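Local coordinates for protein glutamate--tRNA ligase, cytoplasmic (Saccharomyces cerevisiae, PDB 2HRA) that attaches glutamate to tRNA(Glu) at the expense of ATP and, through this N-terminal GST-like domain, joins the cofactor Arc1p, at residues 29-34 with 146-151; 36-41 with 178-183; 111-116 with 153-158; 118-123 with 162-167. One frame throughout, in Å; residues are numbered along the deposited sequence.

Interaction 1: 29-34 with 146-151; sequences APIVAY and LRSNGM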
loop_
_atom_site.group_PDB
_atom_site.type_symbol
_atom_site.label_atom_id
_atom_site.label_comp_id
_atom_site.label_asym_id
_atom_site.label_seq_id
_atom_site.Cartn_x
_atom_site.Cartn_y
_atom_site.Cartn_z
ATOM N N ALA A 29 4.683 13.334 -2.245
ATOM C CA ALA A 29 4.514 12.925 -0.857
ATOM C C ALA A 29 5.773 12.224 -0.395
ATOM O O ALA A 29 6.212 11.291 -1.050
ATOM C CB ALA A 29 3.342 11.978 -0.733
ATOM N N PRO A 30 6.354 12.651 0.751
ATOM C CA PRO A 30 7.575 11.973 1.196
ATOM C C PRO A 30 7.358 10.536 1.573
ATOM O O PRO A 30 8.279 9.762 1.517
ATOM C CB PRO A 30 8.064 12.811 2.394
ATOM C CG PRO A 30 6.918 13.666 2.789
ATOM C CD PRO A 30 5.961 13.766 1.631
ATOM N N ILE A 31 6.149 10.177 1.963
ATOM C CA ILE A 31 5.774 8.794 2.104
ATOM C C ILE A 31 4.609 8.584 1.155
ATOM O O ILE A 31 3.482 8.975 1.442
ATOM C CB ILE A 31 5.353 8.449 3.550
ATOM C CG1 ILE A 31 6.419 8.946 4.548
ATOM C CG2 ILE A 31 5.063 6.951 3.673
ATOM C CD1 ILE A 31 5.943 8.874 6.037
ATOM N N VAL A 32 4.903 7.971 0.018
ATOM C CA VAL A 32 3.937 7.748 -1.063
ATOM C C VAL A 32 2.844 6.761 -0.651
ATOM O O VAL A 32 3.124 5.743 0.009
ATOM C CB VAL A 32 4.697 7.265 -2.339
ATOM C CG1 VAL A 32 3.712 6.857 -3.468
ATOM C CG2 VAL A 32 5.669 8.356 -2.817
ATOM N N ALA A 33 1.608 7.073 -1.040
ATOM C CA ALA A 33 0.423 6.326 -0.648
ATOM C C ALA A 33 0.256 5.030 -1.443
ATOM O O ALA A 33 -0.760 4.801 -2.109
ATOM C CB ALA A 33 -0.813 7.204 -0.787
ATOM N N TYR A 34 1.254 4.157 -1.365
ATOM C CA TYR A 34 1.222 2.910 -2.136
ATOM C C TYR A 34 0.062 2.037 -1.701
ATOM O O TYR A 34 -0.613 1.443 -2.529
ATOM C CB TYR A 34 2.570 2.149 -2.066
ATOM C CG TYR A 34 3.655 2.768 -2.912
ATOM C CD1 TYR A 34 4.743 3.415 -2.321
ATOM C CD2 TYR A 34 3.571 2.783 -4.292
ATOM C CE1 TYR A 34 5.715 3.994 -3.082
ATOM C CE2 TYR A 34 4.578 3.387 -5.074
ATOM C CZ TYR A 34 5.621 3.986 -4.464
ATOM O OH TYR A 34 6.624 4.602 -5.202
ATOM N N LEU A 146 5.899 -0.928 3.300
ATOM C CA LEU A 146 7.327 -1.284 3.092
ATOM C C LEU A 146 7.871 -0.782 1.749
ATOM O O LEU A 146 9.049 -0.371 1.649
ATOM C CB LEU A 146 7.551 -2.809 3.266
ATOM C CG LEU A 146 7.219 -3.383 4.665
ATOM C CD1 LEU A 146 7.293 -4.918 4.631
ATOM C CD2 LEU A 146 8.138 -2.843 5.750
ATOM N N ARG A 147 7.026 -0.755 0.726
ATOM C CA ARG A 147 7.389 -0.173 -0.568
ATOM C C ARG A 147 7.763 1.289 -0.377
ATOM O O ARG A 147 8.690 1.780 -0.998
ATOM C CB ARG A 147 6.252 -0.286 -1.599
ATOM C CG ARG A 147 6.576 0.219 -3.016
ATOM C CD ARG A 147 7.870 -0.417 -3.521
ATOM N NE ARG A 147 8.314 0.083 -4.812
ATOM C CZ ARG A 147 9.101 1.131 -4.984
ATOM N NH1 ARG A 147 9.548 1.845 -3.951
ATOM N NH2 ARG A 147 9.429 1.479 -6.207
ATOM N N SER A 148 7.044 1.976 0.492
ATOM C CA SER A 148 7.281 3.413 0.697
ATOM C C SER A 148 8.565 3.657 1.508
ATOM O O SER A 148 9.148 4.739 1.444
ATOM C CB SER A 148 6.070 4.058 1.404
ATOM O OG SER A 148 6.196 3.956 2.830
ATOM N N ASN A 149 9.006 2.656 2.275
ATOM C CA ASN A 149 10.089 2.822 3.265
ATOM C C ASN A 149 11.386 2.171 2.825
ATOM O O ASN A 149 11.569 0.962 2.984
ATOM C CB ASN A 149 9.664 2.215 4.591
ATOM C CG ASN A 149 10.571 2.566 5.728
ATOM O OD1 ASN A 149 10.134 2.534 6.877
ATOM N ND2 ASN A 149 11.835 2.918 5.443
ATOM N N GLY A 150 12.298 3.006 2.328
ATOM C CA GLY A 150 13.565 2.567 1.763
ATOM C C GLY A 150 14.520 1.920 2.759
ATOM O O GLY A 150 15.428 1.207 2.358
ATOM N N MET A 151 14.310 2.159 4.052
ATOM C CA MET A 151 15.139 1.591 5.114
ATOM C C MET A 151 14.973 0.077 5.306
ATOM O O MET A 151 15.883 -0.605 5.786
ATOM C CB MET A 151 14.806 2.285 6.444
ATOM C CG MET A 151 15.742 1.919 7.566
ATOM S SD MET A 151 15.715 3.122 8.929
ATOM C CE MET A 151 14.087 2.889 9.550
HETATM O O HOH W 1 9.494 7.407 2.894
HETATM O O HOH W 2 7.713 6.710 -0.447
#
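Tyr34 and Ile31 pack against Arg147 and Ser148 in a surface contact between the two halves of the domain, where the loop leading into helix 34-46 meets the C-terminal end of helix 137-148. Its central element is a CH-pi contact: Arg147 CG lies over the middle of the Tyr34 ring, 3.8 Å from the centroid and 12° off the normal. Arg147 has CG anti to the backbone N (chi1 -176°), which sets that methylene on the ring, and the guanidinium then turns one face to Tyr34 OH. The opposite face of the ring is covered, toward its rim, by CG1 of its own neighbour Val32. In GST-fold terms this seam joins the thioredoxin-like half to the all-helical half. Ala33, the centre of an inverse gamma turn and the N-cap residue of helix 34-46, makes the bend that delivers Tyr34. At the outer end of the contact Ile31 CG2 touches Ser148 OG at 3.3 Å, while that hydroxyl is hydrogen-bonded to Ala145 O, three residues back in the chain. Two waters bridge the backbones: both donate to Ser148 O; one also donates to Pro30 O at 3.0 Å, and the other accepts from Val32 N at 3.1 Å.

Interaction 2: 36-41 with 178-183; sequences ELIAAR and GEAHDF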
loop_
_atom_site.group_PDB
_atom_site.type_symbol
_atom_site.label_atom_id
_atom_site.label_comp_id
_atom_site.label_asym_id
_atom_site.label_seq_id
_atom_site.Cartn_x
_atom_site.Cartn_y
_atom_site.Cartn_z
ATOM N N GLU A 36 -2.850 2.707 -0.530
ATOM C CA GLU A 36 -4.068 3.308 -1.025
ATOM C C GLU A 36 -4.172 3.063 -2.495
ATOM O O GLU A 36 -5.220 2.642 -2.974
ATOM C CB GLU A 36 -4.079 4.821 -0.751
ATOM C CG GLU A 36 -4.236 5.209 0.735
ATOM C CD GLU A 36 -2.893 5.181 1.548
ATOM O OE1 GLU A 36 -1.847 4.787 1.018
ATOM O OE2 GLU A 36 -2.897 5.578 2.735
ATOM N N LEU A 37 -3.095 3.315 -3.224
ATOM C CA LEU A 37 -3.084 3.056 -4.655
ATOM C C LEU A 37 -3.320 1.583 -4.985
ATOM O O LEU A 37 -4.049 1.284 -5.931
ATOM C CB LEU A 37 -1.787 3.545 -5.306
ATOM C CG LEU A 37 -1.539 3.244 -6.798
ATOM C CD1 LEU A 37 -2.452 3.994 -7.753
ATOM C CD2 LEU A 37 -0.079 3.585 -7.099
ATOM N N ILE A 38 -2.699 0.667 -4.237
ATOM C CA ILE A 38 -2.834 -0.770 -4.534
ATOM C C ILE A 38 -4.283 -1.224 -4.231
ATOM O O ILE A 38 -4.933 -1.954 -5.011
ATOM C CB ILE A 38 -1.710 -1.607 -3.774
ATOM C CG1 ILE A 38 -0.325 -1.286 -4.344
ATOM C CG2 ILE A 38 -1.891 -3.104 -3.945
ATOM C CD1 ILE A 38 0.851 -1.819 -3.512
ATOM N N ALA A 39 -4.828 -0.719 -3.133
ATOM C CA ALA A 39 -6.223 -0.978 -2.775
ATOM C C ALA A 39 -7.165 -0.670 -3.937
ATOM O O ALA A 39 -8.104 -1.431 -4.208
ATOM C CB ALA A 39 -6.606 -0.173 -1.533
ATOM N N ALA A 40 -6.937 0.493 -4.566
ATOM C CA ALA A 40 -7.728 0.982 -5.687
ATOM C C ALA A 40 -7.498 0.117 -6.897
ATOM O O ALA A 40 -8.416 -0.181 -7.614
ATOM C CB ALA A 40 -7.373 2.452 -6.002
ATOM N N ARG A 41 -6.265 -0.319 -7.119
ATOM C CA ARG A 41 -5.996 -1.243 -8.217
ATOM C C ARG A 41 -6.708 -2.573 -8.046
ATOM O O ARG A 41 -7.199 -3.150 -9.027
ATOM C CB ARG A 41 -4.493 -1.425 -8.403
ATOM C CG ARG A 41 -3.849 -0.135 -8.868
ATOM C CD ARG A 41 -2.355 -0.059 -8.601
ATOM N NE ARG A 41 -1.560 -1.070 -9.306
ATOM C CZ ARG A 41 -1.087 -0.977 -10.558
ATOM N NH1 ARG A 41 -1.358 0.059 -11.363
ATOM N NH2 ARG A 41 -0.372 -1.974 -11.044
ATOM N N GLY A 178 3.347 -4.905 -7.729
ATOM C CA GLY A 178 4.702 -4.665 -8.216
ATOM C C GLY A 178 4.867 -3.657 -9.350
ATOM O O GLY A 178 5.993 -3.201 -9.588
ATOM N N GLU A 179 3.788 -3.340 -10.076
ATOM C CA GLU A 179 3.845 -2.285 -11.103
ATOM C C GLU A 179 3.189 -0.966 -10.645
ATOM O O GLU A 179 3.073 -0.024 -11.438
ATOM C CB GLU A 179 3.207 -2.764 -12.415
ATOM C CG GLU A 179 3.925 -3.952 -13.009
ATOM C CD GLU A 179 3.335 -4.404 -14.319
ATOM O OE1 GLU A 179 2.301 -3.865 -14.758
ATOM O OE2 GLU A 179 3.915 -5.326 -14.908
ATOM N N ALA A 180 2.780 -0.873 -9.377
ATOM C CA ALA A 180 2.131 0.339 -8.893
ATOM C C ALA A 180 3.095 1.530 -8.958
ATOM O O ALA A 180 2.710 2.626 -9.361
ATOM C CB ALA A 180 1.584 0.148 -7.472
ATOM N N HIS A 181 4.342 1.309 -8.577
ATOM C CA HIS A 181 5.364 2.347 -8.700
ATOM C C HIS A 181 5.533 2.817 -10.151
ATOM O O HIS A 181 5.443 4.006 -10.429
ATOM C CB HIS A 181 6.706 1.878 -8.147
ATOM C CG HIS A 181 7.853 2.710 -8.616
ATOM N ND1 HIS A 181 8.155 3.933 -8.062
ATOM C CD2 HIS A 181 8.739 2.522 -9.621
ATOM C CE1 HIS A 181 9.195 4.454 -8.691
ATOM N NE2 HIS A 181 9.566 3.618 -9.645
ATOM N N ASP A 182 5.796 1.889 -11.067
ATOM C CA ASP A 182 5.876 2.214 -12.506
ATOM C C ASP A 182 4.617 2.913 -13.042
ATOM O O ASP A 182 4.722 3.868 -13.802
ATOM C CB ASP A 182 6.152 0.958 -13.335
ATOM C CG ASP A 182 7.577 0.448 -13.165
ATOM O OD1 ASP A 182 7.882 -0.633 -13.723
ATOM O OD2 ASP A 182 8.388 1.139 -12.499
ATOM N N PHE A 183 3.439 2.446 -12.634
ATOM C CA PHE A 183 2.203 3.127 -12.982
ATOM C C PHE A 183 2.211 4.570 -12.519
ATOM O O PHE A 183 1.846 5.482 -13.249
ATOM C CB PHE A 183 0.980 2.452 -12.364
ATOM C CG PHE A 183 -0.262 3.306 -12.450
ATOM C CD1 PHE A 183 -0.990 3.375 -13.634
ATOM C CD2 PHE A 183 -0.659 4.088 -11.384
ATOM C CE1 PHE A 183 -2.104 4.189 -13.727
ATOM C CE2 PHE A 183 -1.784 4.907 -11.486
ATOM C CZ PHE A 183 -2.500 4.949 -12.648
HETATM O O HOH W 3 -0.028 -2.974 -13.950
#
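Ala180 CB presses into the side of helix 34-46, meeting Leu37 CD2 at 3.8 Å, Ile38 CG1 at 3.9 Å and Arg41 NE. This is the tight part of the contact: a small methyl at the start of helix 180-195 is met by three side chains of one helix. Leu37 CD1 carries the apolar packing on to Phe183 CE2, 3.9 Å away. The Arg41 chain bends at chi3 (63°), swinging NE to 3.8 Å from Ala180 CB, and the guanidinium lays one face over Ala180 CA. Its NH1 reaches Phe183 CB at 3.5 Å, with the guanidinium and ring planes turned 45° to each other. Its N-H groups are bonded elsewhere, NE to Ile176 O and NH2 to Pro175 O, both in the short helix 175-178. An alanine at Arg41 would probably leave these two carbonyls without their donors and uncover the backbone around Ala180. The outer side is looser. Here the Glu179 carboxylate does not touch Arg41 directly, and a water links them instead, accepting from Arg41 NH2 at 3.1 Å and donating to Glu179 OE1 at 2.6 Å. On the inner side, Leu37 packs on Ile25 and Ile53 of strands 21-26 and 51-56, and Ile38 on Val140 and Trp143 of helix 137-148, which places the contact between the sheet and the helical half of the domain.

Interaction 3: 111-116 with 153-158; sequences KLSQSL and GSIIKN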
loop_
_atom_site.group_PDB
_atom_site.type_symbol
_atom_site.label_atom_id
_atom_site.label_comp_id
_atom_site.label_asym_id
_atom_site.label_seq_id
_atom_site.Cartn_x
_atom_site.Cartn_y
_atom_site.Cartn_z
ATOM N N LYS A 111 13.021 0.657 15.758
ATOM C CA LYS A 111 11.589 0.420 15.753
ATOM C C LYS A 111 11.179 -0.433 14.580
ATOM O O LYS A 111 10.309 -1.329 14.713
ATOM C CB LYS A 111 10.818 1.730 15.682
ATOM C CG LYS A 111 10.924 2.572 16.929
ATOM C CD LYS A 111 10.064 3.823 16.777
ATOM C CE LYS A 111 10.019 4.684 18.007
ATOM N NZ LYS A 111 8.882 5.654 17.873
ATOM N N LEU A 112 11.762 -0.134 13.422
ATOM C CA LEU A 112 11.419 -0.853 12.204
ATOM C C LEU A 112 11.880 -2.311 12.324
ATOM O O LEU A 112 11.197 -3.230 11.928
ATOM C CB LEU A 112 12.074 -0.170 11.002
ATOM C CG LEU A 112 11.693 -0.655 9.603
ATOM C CD1 LEU A 112 10.159 -0.623 9.403
ATOM C CD2 LEU A 112 12.390 0.170 8.520
ATOM N N SER A 113 13.059 -2.514 12.885
ATOM C CA SER A 113 13.562 -3.868 13.183
ATOM C C SER A 113 12.550 -4.721 13.975
ATOM O O SER A 113 12.212 -5.869 13.594
ATOM C CB SER A 113 14.923 -3.747 13.901
ATOM O OG SER A 113 15.863 -3.293 12.952
ATOM N N GLN A 114 12.015 -4.138 15.043
ATOM C CA GLN A 114 11.071 -4.848 15.882
ATOM C C GLN A 114 9.807 -5.150 15.105
ATOM O O GLN A 114 9.245 -6.240 15.204
ATOM C CB GLN A 114 10.669 -4.006 17.086
ATOM C CG GLN A 114 11.761 -3.620 18.062
ATOM C CD GLN A 114 11.214 -2.686 19.170
ATOM O OE1 GLN A 114 10.130 -2.941 19.731
ATOM N NE2 GLN A 114 11.944 -1.592 19.461
ATOM N N SER A 115 9.317 -4.163 14.373
ATOM C CA SER A 115 8.022 -4.315 13.687
ATOM C C SER A 115 8.162 -5.385 12.593
ATOM O O SER A 115 7.272 -6.209 12.368
ATOM C CB SER A 115 7.560 -2.949 13.134
ATOM O OG SER A 115 7.510 -1.973 14.189
ATOM N N LEU A 116 9.287 -5.368 11.905
ATOM C CA LEU A 116 9.591 -6.365 10.901
ATOM C C LEU A 116 9.721 -7.770 11.487
ATOM O O LEU A 116 9.444 -8.760 10.806
ATOM C CB LEU A 116 10.902 -5.991 10.159
ATOM C CG LEU A 116 10.812 -4.868 9.119
ATOM C CD1 LEU A 116 12.197 -4.402 8.678
ATOM C CD2 LEU A 116 9.946 -5.334 7.915
ATOM N N GLY A 153 14.674 -2.624 3.351
ATOM C CA GLY A 153 15.276 -3.635 2.501
ATOM C C GLY A 153 16.415 -4.321 3.196
ATOM O O GLY A 153 16.444 -5.538 3.290
ATOM N N SER A 154 17.361 -3.513 3.686
ATOM C CA SER A 154 18.548 -4.005 4.350
ATOM C C SER A 154 18.259 -4.672 5.690
ATOM O O SER A 154 18.944 -5.612 6.064
ATOM C CB SER A 154 19.526 -2.853 4.563
ATOM O OG SER A 154 19.519 -2.065 3.404
ATOM N N ILE A 155 17.239 -4.202 6.397
ATOM C CA ILE A 155 16.911 -4.807 7.682
ATOM C C ILE A 155 16.415 -6.227 7.497
ATOM O O ILE A 155 16.839 -7.161 8.208
ATOM C CB ILE A 155 15.936 -3.982 8.473
ATOM C CG1 ILE A 155 16.585 -2.655 8.857
ATOM C CG2 ILE A 155 15.539 -4.731 9.772
ATOM C CD1 ILE A 155 15.657 -1.736 9.534
ATOM N N ILE A 156 15.547 -6.371 6.512
ATOM C CA ILE A 156 14.945 -7.625 6.177
ATOM C C ILE A 156 16.027 -8.636 5.825
ATOM O O ILE A 156 15.952 -9.800 6.184
ATOM C CB ILE A 156 14.003 -7.447 4.974
ATOM C CG1 ILE A 156 12.711 -6.761 5.418
ATOM C CG2 ILE A 156 13.735 -8.802 4.274
ATOM C CD1 ILE A 156 11.940 -6.155 4.256
ATOM N N LYS A 157 17.037 -8.173 5.116
ATOM C CA LYS A 157 18.146 -9.037 4.735
ATOM C C LYS A 157 19.045 -9.378 5.916
ATOM O O LYS A 157 19.255 -10.545 6.248
ATOM C CB LYS A 157 18.917 -8.367 3.621
ATOM C CG LYS A 157 20.249 -8.999 3.350
ATOM C CD LYS A 157 20.895 -8.357 2.150
ATOM C CE LYS A 157 22.310 -8.835 2.017
ATOM N NZ LYS A 157 22.373 -10.328 1.872
ATOM N N ASN A 158 19.525 -8.346 6.591
ATOM C CA ASN A 158 20.593 -8.482 7.598
ATOM C C ASN A 158 20.104 -9.120 8.920
ATOM O O ASN A 158 20.891 -9.699 9.666
ATOM C CB ASN A 158 21.221 -7.119 7.833
ATOM C CG ASN A 158 22.180 -6.723 6.698
ATOM O OD1 ASN A 158 22.946 -7.548 6.237
ATOM N ND2 ASN A 158 22.144 -5.482 6.272
#
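Ile155 holds CG2 anti to its backbone N and CG1 anti to its carbonyl carbon (chi1 -65°), a fork in which CG2 goes toward Leu116 and the CG1 branch toward Leu112, with the Ser113 hydroxyl against both. Leu116 has CG anti to its own carbonyl carbon (chi1 -76°), and its CD1 meets Ile155 CG2 at 3.5 Å, the two side chains crossing at about a right angle. On the longer branch, the terminal Ile155 CD1 lies 3.9 Å from Leu112 CD2 in an oblique approach. Ile155 therefore touches residues on successive turns of the facing helix, Leu112 and Leu116, and Ser113 beside them. Ser113 OG is 3.5 Å from Ile155 CG2; the polar need of that oxygen is met by a hydrogen bond to Phe109 O, and Lys159 NZ adds a weak one. Farther along, Leu116 CD2 reaches Ile156 CG1 at 4.0 Å, again crossing at about a right angle. Ile156 goes on to pack against Val164 and Ser165 of helix 162-172, while Leu112 also rests on Asn149 and Met151. The join is thus held by branched aliphatic groups. Between these segments the axes approach to 10.2 Å and cross at -57°. Helix 152-158 is short and lies against the long helix 109-122, as part of the all-helical C-terminal half of a GST fold.

Interaction 4: 118-123 with 162-167; sequences TLDSQL and VNVSRW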
loop_
_atom_site.group_PDB
_atom_site.type_symbol
_atom_site.label_atom_id
_atom_site.label_comp_id
_atom_site.label_asym_id
_atom_site.label_seq_id
_atom_site.Cartn_x
_atom_site.Cartn_y
_atom_site.Cartn_z
ATOM N N THR A 118 8.003 -8.832 14.139
ATOM C CA THR A 118 6.626 -9.215 14.411
ATOM C C THR A 118 5.942 -9.781 13.164
ATOM O O THR A 118 5.243 -10.816 13.235
ATOM C CB THR A 118 5.850 -8.018 14.966
ATOM O OG1 THR A 118 6.474 -7.608 16.185
ATOM C CG2 THR A 118 4.403 -8.403 15.255
ATOM N N LEU A 119 6.092 -9.079 12.040
ATOM C CA LEU A 119 5.523 -9.514 10.760
ATOM C C LEU A 119 6.175 -10.829 10.264
ATOM O O LEU A 119 5.507 -11.745 9.752
ATOM C CB LEU A 119 5.711 -8.404 9.722
ATOM C CG LEU A 119 5.148 -8.578 8.296
ATOM C CD1 LEU A 119 3.601 -8.904 8.312
ATOM C CD2 LEU A 119 5.469 -7.355 7.404
ATOM N N ASP A 120 7.493 -10.913 10.403
ATOM C CA ASP A 120 8.228 -12.153 10.043
ATOM C C ASP A 120 7.712 -13.377 10.815
ATOM O O ASP A 120 7.483 -14.460 10.217
ATOM C CB ASP A 120 9.714 -11.958 10.262
ATOM C CG ASP A 120 10.584 -13.016 9.553
ATOM O OD1 ASP A 120 10.695 -12.974 8.313
ATOM O OD2 ASP A 120 11.211 -13.855 10.246
ATOM N N SER A 121 7.494 -13.211 12.120
ATOM C CA SER A 121 7.030 -14.318 12.953
ATOM C C SER A 121 5.622 -14.700 12.526
ATOM O O SER A 121 5.291 -15.866 12.457
ATOM C CB SER A 121 7.055 -13.965 14.458
ATOM O OG SER A 121 8.378 -13.794 14.954
ATOM N N GLN A 122 4.813 -13.683 12.243
ATOM C CA GLN A 122 3.456 -13.879 11.738
ATOM C C GLN A 122 3.425 -14.689 10.426
ATOM O O GLN A 122 2.542 -15.517 10.218
ATOM C CB GLN A 122 2.790 -12.521 11.544
ATOM C CG GLN A 122 1.310 -12.625 11.115
ATOM C CD GLN A 122 0.387 -13.244 12.166
ATOM O OE1 GLN A 122 0.708 -13.305 13.344
ATOM N NE2 GLN A 122 -0.799 -13.680 11.725
ATOM N N LEU A 123 4.410 -14.465 9.561
ATOM C CA LEU A 123 4.449 -15.102 8.265
ATOM C C LEU A 123 5.198 -16.440 8.282
ATOM O O LEU A 123 5.435 -17.040 7.224
ATOM C CB LEU A 123 5.087 -14.159 7.246
ATOM C CG LEU A 123 4.191 -12.991 6.878
ATOM C CD1 LEU A 123 4.988 -11.978 6.106
ATOM C CD2 LEU A 123 2.950 -13.497 6.052
ATOM N N VAL A 162 13.192 -13.707 6.568
ATOM C CA VAL A 162 13.135 -14.340 5.270
ATOM C C VAL A 162 11.683 -14.583 4.916
ATOM O O VAL A 162 11.342 -14.654 3.748
ATOM C CB VAL A 162 13.930 -15.652 5.170
ATOM C CG1 VAL A 162 15.437 -15.381 5.374
ATOM C CG2 VAL A 162 13.481 -16.651 6.172
ATOM N N ASN A 163 10.835 -14.650 5.921
ATOM C CA ASN A 163 9.409 -14.796 5.663
ATOM C C ASN A 163 8.856 -13.511 5.075
ATOM O O ASN A 163 8.098 -13.537 4.102
ATOM C CB ASN A 163 8.698 -15.158 6.940
ATOM C CG ASN A 163 9.257 -16.419 7.553
ATOM O OD1 ASN A 163 9.506 -17.405 6.846
ATOM N ND2 ASN A 163 9.442 -16.406 8.852
ATOM N N VAL A 164 9.291 -12.378 5.608
ATOM C CA VAL A 164 8.920 -11.072 5.038
ATOM C C VAL A 164 9.456 -10.970 3.612
ATOM O O VAL A 164 8.771 -10.562 2.690
ATOM C CB VAL A 164 9.476 -9.889 5.905
ATOM C CG1 VAL A 164 9.238 -8.537 5.189
ATOM C CG2 VAL A 164 8.797 -9.890 7.298
ATOM N N SER A 165 10.710 -11.350 3.439
ATOM C CA SER A 165 11.329 -11.297 2.121
ATOM C C SER A 165 10.516 -12.070 1.082
ATOM O O SER A 165 10.228 -11.570 -0.005
ATOM C CB SER A 165 12.739 -11.875 2.211
ATOM O OG SER A 165 13.409 -11.684 0.997
ATOM N N ARG A 166 10.151 -13.292 1.430
ATOM C CA ARG A 166 9.467 -14.177 0.498
ATOM C C ARG A 166 8.037 -13.715 0.240
ATOM O O ARG A 166 7.570 -13.704 -0.903
ATOM C CB ARG A 166 9.514 -15.596 1.032
ATOM C CG ARG A 166 10.913 -16.194 0.941
ATOM C CD ARG A 166 11.014 -17.559 1.569
ATOM N NE ARG A 166 12.362 -18.115 1.414
ATOM C CZ ARG A 166 12.939 -18.976 2.255
ATOM N NH1 ARG A 166 12.299 -19.396 3.333
ATOM N NH2 ARG A 166 14.169 -19.414 2.016
ATOM N N TRP A 167 7.363 -13.275 1.290
ATOM C CA TRP A 167 6.031 -12.669 1.149
ATOM C C TRP A 167 6.047 -11.395 0.281
ATOM O O TRP A 167 5.138 -11.195 -0.507
ATOM C CB TRP A 167 5.460 -12.394 2.537
ATOM C CG TRP A 167 4.333 -11.434 2.650
ATOM C CD1 TRP A 167 3.008 -11.723 2.631
ATOM C CD2 TRP A 167 4.436 -10.020 2.894
ATOM N NE1 TRP A 167 2.279 -10.575 2.840
ATOM C CE2 TRP A 167 3.131 -9.518 2.991
ATOM C CE3 TRP A 167 5.512 -9.143 3.080
ATOM C CZ2 TRP A 167 2.856 -8.164 3.224
ATOM C CZ3 TRP A 167 5.238 -7.774 3.310
ATOM C CH2 TRP A 167 3.936 -7.308 3.367
HETATM O O HOH W 4 12.801 -15.647 9.160
#
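The segments 118-122 of helix 109-122 and 162-167 of helix 162-172 pass with their axes 7.9 Å apart at a crossing angle of 76°, bringing the CA atoms of Asp120 and Val164 to 5.2 Å. At this crossing the Asp120 carboxylate faces the amino end of helix 162-172. Its OD1 accepts from Val164 N at 3.1 Å and, weakly, from Asn163 N, although the position of OD1 is less certain than the rest. OD2 takes a hydrogen bond from a water that in turn accepts from Val162 N. A negative group placed here would probably be favoured by the helix dipole. Asn163 answers in the other direction: its ND2 donates to Asp120 O at 3.1 Å, coming from above the carbonyl plane, and also bonds weakly to Asn124 OD1. An alanine at Asn163 would probably leave Asp120 O without this donor from the facing helix and Asn124 OD1 without its weak one, though CB would still touch Leu123. The apolar side begins with Leu123, whose CG lies anti to its carbonyl carbon (chi1 -72°); CD1 sits over one face of the Trp167 indole, 3.9 Å from the centroid of the five-membered ring. Leu119 CG meets Val164 CG2 at 4.0 Å, and Leu119 CD2 approaches Trp167 CZ3. Trp167 NE1 is tied to Asp139 of helix 137-148. This is helix-on-helix packing within the GST-like helical half, and helix 162-172 belongs to a region through which the synthetase interacts with Arc1p.

The four contacts run from the seam between the two halves of the domain into its helical half. Interactions 1 and 2, centres 12 Å apart, both lie along that seam and meet through His181, whose ND1 has a weak hydrogen bond with Tyr34 OH. Interactions 3 and 4, centres 10 Å apart, share helix 109-122 and touch where Ile156 CD1 meets Val164 CG1 at 3.7 Å. Leu146, in segment 146-151, is one link between the groups, packing on Leu116, Leu119, Val164 and Trp167; Met151 CE touches Leu112 CD2 as another. Interaction 2 stays about 14 Å from interaction 3 and about 9 Å from interaction 4 at their nearest atoms. Of the four, interaction 4 includes a segment, 162-167, within an Arc1p-interacting region.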